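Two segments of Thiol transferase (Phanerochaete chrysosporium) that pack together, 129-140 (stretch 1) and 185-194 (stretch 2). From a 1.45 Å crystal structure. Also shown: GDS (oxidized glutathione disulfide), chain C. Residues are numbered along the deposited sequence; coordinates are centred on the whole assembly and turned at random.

Stretch 1, residues 129-140: MQGQANHFNLYA
Stretch 2, residues 185-194: GWARIAPRTG

How are the two backbones arranged where they meet? Residues 129-139 continue a helix that begins earlier in the chain, with regular bonds such as Asn134 N to Gln130 O and Asn137 N to Ala133 O, each 2.9 Å or shorter, until it widens into a pi-type turn at 135-139, where Ala140 N reaches His135 O at 2.8 Å. Stretch 2 enters as the tail of another helix, passes through a type I turn from Ala187 to Ala190 (Ala190 N to Ala187 O, 3.0 Å), and starts a short helix at 190-193 with Ile189 at its N-cap position. Gly194 leaves that helix with phi 135° and psi 12°, angles at which a CB would be jammed against the preceding carbonyl. The backbones come nearest at Asn134 CA and Thr193 CA, 5.5 Å apart, and the contact buries 534 Å² in all.

What satisfies the amide of Gln130? Its CB points toward stretch 2, and an extended side chain (chi1 -167°, chi2 -178°) delivers the amide to two acceptors. NE2 donates to Trp186 O at 3.0 Å, with an N-H...O angle of 152°, and to Thr193 OG1, also at 3.0 Å, with an angle of 161°; together these use both amide hydrogens. Trp186 O serves the turn as well, accepting from Ile189 N at 3.1 Å. Gln130 OE1 is satisfied elsewhere in the structure.

Why is Thr193 the hub? With chi1 at -59° (m), its hydroxyl accepts from Gln130 and donates onward, OG1 to Asn134 OD1 at 2.7 Å, so a directed relay runs from one helix to the other and back. Asn134 (chi1 -78°, m) starts sideways, but its end comes nearer to make this bond. The Thr193 methyl CG2 instead rests on Ala133 CB at 3.6 Å, a small apolar contact beside the polar chain. At the end of the short helix, Thr193 O has no backbone partner within the stretch; Asn137 ND2, from a t rotamer (chi1 -159°), donates to it at 2.9 Å and 141°.

What fills the space around these bonds? Trp186 (chi1 -75°, m; chi2 96°) lays its indole close to the first helix: CH2 lies 3.5 Å from Gly131 CA and CZ3 lies 3.7 Å from Asn134 ND2. Glycine suits this place, since a CB on Gly131 would fall only 2.0 Å from O5 of the glutathione disulfide, whose CB5 lies 3.5 Å from Trp186 CH2. Trp186 NE1 is hydrogen-bonded elsewhere in the structure. Ile189 CD1 approaches Asn134 ND2 at 3.7 Å. Farther out, Arg192 extends with chi1 through chi3 all t, and Leu138 (m, t) places CD1 over one face of its guanidinium, 3.8 Å from Arg192 NE. Tyr139 (chi1 -60°, m) brings OH to 3.3 Å from Arg192 NH1.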

ATOM      1  N   MET A 129       0.166  -2.583 -10.174  1.00  4.14           N
ATOM      2  CA  MET A 129       0.649  -3.271 -11.377  1.00  4.83           C
ATOM      3  C   MET A 129      -0.473  -3.653 -12.336  1.00  3.54           C
ATOM      4  O   MET A 129      -0.338  -3.468 -13.556  1.00  4.53           O
ATOM      5  CB  MET A 129       1.453  -4.499 -10.990  1.00  4.81           C
ATOM      6  CG  MET A 129       2.701  -4.170 -10.202  1.00  3.82           C
ATOM      7  SD  MET A 129       3.933  -3.179 -11.110  1.00  6.00           S
ATOM      8  CE  MET A 129       3.637  -1.539 -10.485  1.00  7.96           C
ATOM      9  N   GLN A 130      -1.621  -4.085 -11.786  1.00  3.90           N
ATOM     10  CA  GLN A 130      -2.753  -4.372 -12.651  1.00  4.07           C
ATOM     11  C   GLN A 130      -3.312  -3.054 -13.221  1.00  3.97           C
ATOM     12  O   GLN A 130      -3.745  -3.014 -14.380  1.00  5.18           O
ATOM     13  CB  GLN A 130      -3.812  -5.166 -11.894  1.00  4.17           C
ATOM     14  CG  GLN A 130      -4.879  -5.776 -12.842  1.00  5.52           C
ATOM     15  CD  GLN A 130      -5.949  -6.509 -12.094  1.00  4.65           C
ATOM     16  OE1 GLN A 130      -5.737  -6.929 -10.955  1.00  4.96           O
ATOM     17  NE2 GLN A 130      -7.099  -6.661 -12.711  1.00  6.67           N
ATOM     18  N   GLY A 131      -3.166  -1.961 -12.462  1.00  4.17           N
ATOM     19  CA  GLY A 131      -3.572  -0.655 -12.962  1.00  5.04           C
ATOM     20  C   GLY A 131      -2.694  -0.226 -14.135  1.00  4.16           C
ATOM     21  O   GLY A 131      -3.185   0.402 -15.088  1.00  5.16           O
ATOM     22  N   GLN A 132      -1.400  -0.582 -14.098  1.00  4.80           N
ATOM     23  CA  GLN A 132      -0.511  -0.236 -15.219  1.00  4.40           C
ATOM     24  C   GLN A 132      -0.845  -1.125 -16.399  1.00  4.57           C
ATOM     25  O   GLN A 132      -0.787  -0.666 -17.545  1.00  5.08           O
ATOM     26  CB  GLN A 132       0.966  -0.382 -14.852  1.00  4.54           C
ATOM     27  CG  GLN A 132       1.432   0.501 -13.663  1.00  5.72           C
ATOM     28  CD  GLN A 132       0.729   1.839 -13.588  1.00  5.66           C
ATOM     29  OE1 GLN A 132       0.950   2.737 -14.418  1.00  6.53           O
ATOM     30  NE2 GLN A 132      -0.134   1.979 -12.597  1.00  6.41           N
ATOM     31  N   ALA A 133      -1.143  -2.405 -16.142  1.00  5.27           N
ATOM     32  CA  ALA A 133      -1.565  -3.275 -17.240  1.00  5.62           C
ATOM     33  C   ALA A 133      -2.807  -2.728 -17.933  1.00  6.57           C
ATOM     34  O   ALA A 133      -2.872  -2.665 -19.151  1.00  6.79           O
ATOM     35  CB  ALA A 133      -1.834  -4.687 -16.721  1.00  5.84           C
ATOM     36  N   ASN A 134      -3.776  -2.262 -17.135  1.00  6.11           N
ATOM     37  CA  ASN A 134      -4.965  -1.675 -17.727  1.00  6.18           C
ATOM     38  C   ASN A 134      -4.599  -0.427 -18.500  1.00  6.05           C
ATOM     39  O   ASN A 134      -5.100  -0.213 -19.614  1.00  7.08           O
ATOM     40  CB  ASN A 134      -5.941  -1.294 -16.627  1.00  6.48           C
ATOM     41  CG  ASN A 134      -6.714  -2.486 -16.087  1.00  7.69           C
ATOM     42  OD1 ASN A 134      -6.580  -3.612 -16.568  1.00  9.30           O
ATOM     43  ND2 ASN A 134      -7.525  -2.226 -15.045  1.00  8.81           N
ATOM     44  N   HIS A 135      -3.706   0.392 -17.938  1.00  5.52           N
ATOM     45  CA  HIS A 135      -3.333   1.606 -18.674  1.00  7.69           C
ATOM     46  C   HIS A 135      -2.774   1.262 -20.066  1.00  7.00           C
ATOM     47  O   HIS A 135      -3.263   1.734 -21.080  1.00  7.36           O
ATOM     48  CB  HIS A 135      -2.300   2.447 -17.937  1.00  7.87           C
ATOM     49  CG  HIS A 135      -1.974   3.686 -18.706  1.00  7.94           C
ATOM     50  ND1 HIS A 135      -2.867   4.733 -18.802  1.00  9.32           N
ATOM     51  CD2 HIS A 135      -0.926   4.004 -19.504  1.00  8.68           C
ATOM     52  CE1 HIS A 135      -2.362   5.660 -19.590  1.00  7.81           C
ATOM     53  NE2 HIS A 135      -1.191   5.241 -20.039  1.00  9.48           N
ATOM     54  N   PHE A 136      -1.775   0.395 -20.114  1.00  6.32           N
ATOM     55  CA  PHE A 136      -1.124   0.119 -21.395  1.00  6.79           C
ATOM     56  C   PHE A 136      -1.978  -0.728 -22.339  1.00  7.75           C
ATOM     57  O   PHE A 136      -1.949  -0.523 -23.546  1.00  9.21           O
ATOM     58  CB  PHE A 136       0.267  -0.482 -21.175  1.00  7.65           C
ATOM     59  CG  PHE A 136       1.271   0.517 -20.690  1.00  6.48           C
ATOM     60  CD1 PHE A 136       1.798   1.472 -21.560  1.00  6.88           C
ATOM     61  CD2 PHE A 136       1.640   0.513 -19.351  1.00  5.76           C
ATOM     62  CE1 PHE A 136       2.745   2.415 -21.101  1.00  8.63           C
ATOM     63  CE2 PHE A 136       2.567   1.443 -18.880  1.00  6.78           C
ATOM     64  CZ  PHE A 136       3.115   2.395 -19.751  1.00  8.72           C
ATOM     65  N   ASN A 137      -2.739  -1.665 -21.781  1.00  7.75           N
ATOM     66  CA  ASN A 137      -3.488  -2.578 -22.634  1.00  8.84           C
ATOM     67  C   ASN A 137      -4.824  -1.990 -23.076  1.00  9.28           C
ATOM     68  O   ASN A 137      -5.306  -2.323 -24.159  1.00 11.35           O
ATOM     69  CB  ASN A 137      -3.700  -3.887 -21.891  1.00  8.76           C
ATOM     70  CG  ASN A 137      -4.010  -5.043 -22.820  1.00 14.47           C
ATOM     71  OD1 ASN A 137      -3.559  -5.076 -23.969  1.00 13.80           O
ATOM     72  ND2 ASN A 137      -4.774  -6.006 -22.317  1.00 16.38           N
ATOM     73  N   LEU A 138      -5.416  -1.128 -22.262  1.00  8.29           N
ATOM     74  CA  LEU A 138      -6.788  -0.697 -22.503  1.00 10.40           C
ATOM     75  C   LEU A 138      -6.916   0.786 -22.824  1.00  9.24           C
ATOM     76  O   LEU A 138      -7.812   1.159 -23.568  1.00 11.59           O
ATOM     77  CB  LEU A 138      -7.688  -0.985 -21.278  1.00 10.64           C
ATOM     78  CG  LEU A 138      -7.633  -2.401 -20.658  1.00 10.90           C
ATOM     79  CD1 LEU A 138      -8.579  -2.532 -19.421  1.00 10.77           C
ATOM     80  CD2 LEU A 138      -7.980  -3.454 -21.684  1.00 14.40           C
ATOM     81  N   TYR A 139      -6.079   1.636 -22.225  1.00  8.87           N
ATOM     82  CA  TYR A 139      -6.384   3.082 -22.256  1.00  9.62           C
ATOM     83  C   TYR A 139      -5.356   3.969 -22.940  1.00 12.10           C
ATOM     84  O   TYR A 139      -5.722   5.045 -23.406  1.00 14.06           O
ATOM     85  CB  TYR A 139      -6.633   3.596 -20.825  1.00 10.64           C
ATOM     86  CG  TYR A 139      -7.786   2.910 -20.145  1.00 10.41           C
ATOM     87  CD1 TYR A 139      -9.069   2.994 -20.675  1.00 11.72           C
ATOM     88  CD2 TYR A 139      -7.598   2.161 -19.001  1.00 10.39           C
ATOM     89  CE1 TYR A 139     -10.146   2.364 -20.051  1.00 11.94           C
ATOM     90  CE2 TYR A 139      -8.638   1.520 -18.377  1.00  9.10           C
ATOM     91  CZ  TYR A 139      -9.908   1.622 -18.918  1.00 11.39           C
ATOM     92  OH  TYR A 139     -10.969   0.994 -18.298  1.00 12.99           O
ATOM     93  N   ALA A 140      -4.086   3.555 -22.980  1.00 11.13           N
ATOM     94  CA  ALA A 140      -3.038   4.412 -23.565  1.00 12.09           C
ATOM     95  C   ALA A 140      -3.318   4.675 -25.032  1.00 13.85           C
ATOM     96  O   ALA A 140      -3.788   3.770 -25.732  1.00 14.53           O
ATOM     97  CB  ALA A 140      -1.668   3.758 -23.430  1.00 10.84           C
ATOM     98  N   GLY A 185     -11.904  -6.172  -5.709  1.00  4.94           N
ATOM     99  CA  GLY A 185     -12.246  -5.118  -6.659  1.00  5.94           C
ATOM    100  C   GLY A 185     -11.413  -5.169  -7.940  1.00  5.09           C
ATOM    101  O   GLY A 185     -11.943  -4.865  -9.034  1.00  6.59           O
ATOM    102  N   TRP A 186     -10.125  -5.525  -7.782  1.00  4.44           N
ATOM    103  CA  TRP A 186      -9.238  -5.733  -8.922  1.00  4.67           C
ATOM    104  C   TRP A 186      -9.410  -7.101  -9.588  1.00  5.64           C
ATOM    105  O   TRP A 186      -9.421  -7.215 -10.820  1.00  5.56           O
ATOM    106  CB  TRP A 186      -7.781  -5.508  -8.499  1.00  4.76           C
ATOM    107  CG  TRP A 186      -7.460  -4.055  -8.330  1.00  5.43           C
ATOM    108  CD1 TRP A 186      -7.468  -3.335  -7.160  1.00  5.14           C
ATOM    109  CD2 TRP A 186      -7.102  -3.169  -9.370  1.00  4.45           C
ATOM    110  NE1 TRP A 186      -7.146  -2.008  -7.427  1.00  5.58           N
ATOM    111  CE2 TRP A 186      -6.911  -1.883  -8.782  1.00  4.40           C
ATOM    112  CE3 TRP A 186      -6.933  -3.326 -10.762  1.00  4.89           C
ATOM    113  CZ2 TRP A 186      -6.519  -0.767  -9.533  1.00  4.93           C
ATOM    114  CZ3 TRP A 186      -6.556  -2.206 -11.519  1.00  5.25           C
ATOM    115  CH2 TRP A 186      -6.354  -0.936 -10.888  1.00  6.45           C
ATOM    116  N   ALA A 187      -9.520  -8.146  -8.769  1.00  4.67           N
ATOM    117  CA  ALA A 187      -9.579  -9.506  -9.337  1.00  6.40           C
ATOM    118  C   ALA A 187     -10.803  -9.694 -10.225  1.00  5.26           C
ATOM    119  O   ALA A 187     -10.698 -10.423 -11.226  1.00  7.06           O
ATOM    120  CB  ALA A 187      -9.539 -10.538  -8.218  1.00  7.99           C
ATOM    121  N   ARG A 188     -11.942  -9.068  -9.890  1.00  5.42           N
ATOM    122  CA  ARG A 188     -13.138  -9.282 -10.695  1.00  5.96           C
ATOM    123  C   ARG A 188     -13.016  -8.703 -12.109  1.00  7.11           C
ATOM    124  O   ARG A 188     -13.788  -9.089 -12.985  1.00 10.08           O
ATOM    125  CB  ARG A 188     -14.378  -8.747  -9.967  1.00  6.89           C
ATOM    126  CG  ARG A 188     -14.473  -7.226  -9.941  1.00  7.72           C
ATOM    127  CD  ARG A 188     -15.630  -6.781  -9.053  1.00  7.78           C
ATOM    128  NE  ARG A 188     -16.931  -7.237  -9.566  1.00  9.08           N
ATOM    129  CZ  ARG A 188     -17.697  -6.517 -10.385  1.00 10.19           C
ATOM    130  NH1 ARG A 188     -17.324  -5.287 -10.756  1.00 11.84           N
ATOM    131  NH2 ARG A 188     -18.865  -6.994 -10.815  1.00 10.80           N
ATOM    132  N   ILE A 189     -12.055  -7.805 -12.333  1.00  6.33           N
ATOM    133  CA  ILE A 189     -11.790  -7.305 -13.674  1.00  6.71           C
ATOM    134  C   ILE A 189     -10.485  -7.829 -14.265  1.00  7.11           C
ATOM    135  O   ILE A 189     -10.122  -7.402 -15.365  1.00  8.46           O
ATOM    136  CB  ILE A 189     -11.836  -5.754 -13.765  1.00  8.71           C
ATOM    137  CG1 ILE A 189     -10.662  -5.137 -12.989  1.00  8.88           C
ATOM    138  CG2 ILE A 189     -13.252  -5.252 -13.332  1.00  9.29           C
ATOM    139  CD1 ILE A 189     -10.407  -3.619 -13.271  1.00 11.58           C
ATOM    140  N   ALA A 190      -9.833  -8.779 -13.594  1.00  7.78           N
ATOM    141  CA  ALA A 190      -8.658  -9.416 -14.184  1.00  9.02           C
ATOM    142  C   ALA A 190      -8.877  -9.969 -15.618  1.00  9.75           C
ATOM    143  O   ALA A 190      -7.959  -9.829 -16.432  1.00 12.03           O
ATOM    144  CB  ALA A 190      -8.097 -10.511 -13.237  1.00  9.73           C
ATOM    145  N   PRO A 191     -10.049 -10.595 -15.923  1.00 10.38           N
ATOM    146  CA  PRO A 191     -10.238 -11.093 -17.300  1.00 11.13           C
ATOM    147  C   PRO A 191     -10.173  -9.972 -18.319  1.00 14.15           C
ATOM    148  O   PRO A 191      -9.560 -10.119 -19.394  1.00 17.38           O
ATOM    149  CB  PRO A 191     -11.622 -11.756 -17.241  1.00 13.23           C
ATOM    150  CG  PRO A 191     -11.715 -12.263 -15.791  1.00 11.01           C
ATOM    151  CD  PRO A 191     -11.098 -11.071 -15.008  1.00 10.37           C
ATOM    152  N   ARG A 192     -10.764  -8.830 -17.955  1.00 12.31           N
ATOM    153  CA  ARG A 192     -10.697  -7.650 -18.797  1.00 13.32           C
ATOM    154  C   ARG A 192      -9.264  -7.178 -18.970  1.00  9.77           C
ATOM    155  O   ARG A 192      -8.861  -6.824 -20.072  1.00 14.45           O
ATOM    156  CB  ARG A 192     -11.523  -6.530 -18.198  1.00 10.60           C
ATOM    157  CG  ARG A 192     -11.554  -5.418 -19.091  1.00 19.12           C
ATOM    158  CD  ARG A 192     -12.315  -4.263 -18.541  1.00 19.58           C
ATOM    159  NE  ARG A 192     -12.271  -3.253 -19.577  1.00 21.87           N
ATOM    160  CZ  ARG A 192     -12.632  -1.996 -19.409  1.00 18.74           C
ATOM    161  NH1 ARG A 192     -13.058  -1.568 -18.220  1.00 19.92           N
ATOM    162  NH2 ARG A 192     -12.528  -1.173 -20.423  1.00 20.21           N
ATOM    163  N   THR A 193      -8.499  -7.172 -17.874  1.00 13.01           N
ATOM    164  CA  THR A 193      -7.101  -6.766 -17.949  1.00 11.07           C
ATOM    165  C   THR A 193      -6.364  -7.618 -18.948  1.00 10.84           C
ATOM    166  O   THR A 193      -5.512  -7.127 -19.692  1.00 13.88           O
ATOM    167  CB  THR A 193      -6.417  -6.915 -16.570  1.00 10.04           C
ATOM    168  OG1 THR A 193      -7.108  -6.104 -15.624  1.00 11.20           O
ATOM    169  CG2 THR A 193      -4.919  -6.499 -16.635  1.00  9.08           C
ATOM    170  N   GLY A 194      -6.650  -8.923 -18.934  1.00 13.73           N
ATOM    171  CA  GLY A 194      -6.038  -9.842 -19.888  1.00 13.32           C
ATOM    172  C   GLY A 194      -5.545 -11.138 -19.242  1.00 15.42           C
ATOM    173  O   GLY A 194      -4.844 -11.931 -19.889  1.00 15.97           O
TER
HETATM  174  N1  GDS C 301      -3.807   4.095  -3.931  1.00  4.51           N
HETATM  175  CA1 GDS C 301      -5.150   4.711  -4.173  1.00  4.07           C
HETATM  176  C1  GDS C 301      -6.197   3.905  -3.358  1.00  5.94           C
HETATM  177  OE1 GDS C 301      -5.961   2.702  -3.109  1.00  5.35           O
HETATM  178  OE2 GDS C 301      -7.215   4.513  -2.977  1.00  4.67           O
HETATM  179  CB1 GDS C 301      -5.500   4.602  -5.666  1.00  5.15           C
HETATM  180  CG1 GDS C 301      -6.819   5.320  -6.005  1.00  4.20           C
HETATM  181  CD1 GDS C 301      -6.945   5.456  -7.516  1.00  4.94           C
HETATM  182  O1  GDS C 301      -6.143   5.023  -8.334  1.00  6.10           O
HETATM  183  N2  GDS C 301      -8.031   6.190  -7.931  1.00  5.34           N
HETATM  184  CA2 GDS C 301      -8.338   6.423  -9.349  1.00  5.37           C
HETATM  185  C2  GDS C 301      -8.552   7.903  -9.574  1.00  6.20           C
HETATM  186  O2  GDS C 301      -9.205   8.607  -8.761  1.00  6.31           O
HETATM  187  CB2 GDS C 301      -9.606   5.708  -9.810  1.00  6.38           C
HETATM  188  SG2 GDS C 301      -9.621   3.938  -9.522  1.00  9.56           S
HETATM  189  N3  GDS C 301      -8.008   8.377 -10.712  1.00  7.00           N
HETATM  190  CA3 GDS C 301      -8.183   9.791 -11.057  1.00  6.59           C
HETATM  191  C3  GDS C 301      -6.907  10.460 -11.411  1.00 10.99           C
HETATM  192  OE3 GDS C 301      -6.985  11.677 -11.675  1.00 11.33           O
HETATM  193  OE4 GDS C 301      -5.837   9.792 -11.405  1.00 11.02           O
HETATM  194  N4  GDS C 301      -4.816   2.848  -9.688  1.00  6.08           N
HETATM  195  CA4 GDS C 301      -3.583   2.235  -9.224  1.00  6.88           C
HETATM  196  C4  GDS C 301      -3.660   1.675  -7.765  1.00  5.76           C
HETATM  197  OE5 GDS C 301      -4.767   1.370  -7.273  1.00  6.28           O
HETATM  198  OE6 GDS C 301      -2.568   1.567  -7.181  1.00  5.73           O
HETATM  199  C5  GDS C 301      -5.144   2.775 -10.981  1.00  5.89           C
HETATM  200  O5  GDS C 301      -4.422   2.191 -11.823  1.00  6.57           O
HETATM  201  CA5 GDS C 301      -6.434   3.458 -11.402  1.00  6.19           C
HETATM  202  N5  GDS C 301      -6.251   4.099 -12.726  1.00  5.71           N
HETATM  203  CB5 GDS C 301      -7.518   2.357 -11.415  1.00  7.42           C
HETATM  204  SG5 GDS C 301      -9.145   3.063 -11.646  1.00 11.65           S
HETATM  205  CA6 GDS C 301      -4.350   7.742 -13.681  1.00 13.37           C
HETATM  206  C6  GDS C 301      -3.168   7.097 -14.434  1.00 19.11           C
HETATM  207  OE7 GDS C 301      -2.667   6.051 -13.966  1.00 16.95           O
HETATM  208  OE8 GDS C 301      -2.745   7.706 -15.449  1.00 17.32           O
HETATM  209  N6  GDS C 301      -4.149   9.190 -13.691  1.00 12.98           N
HETATM  210  CB6 GDS C 301      -5.702   7.385 -14.376  1.00 10.53           C
HETATM  211  CG6 GDS C 301      -6.144   5.892 -14.325  1.00 12.01           C
HETATM  212  CD6 GDS C 301      -6.394   5.451 -12.912  1.00  7.97           C
HETATM  213  O6  GDS C 301      -6.663   6.186 -11.974  1.00  8.37           O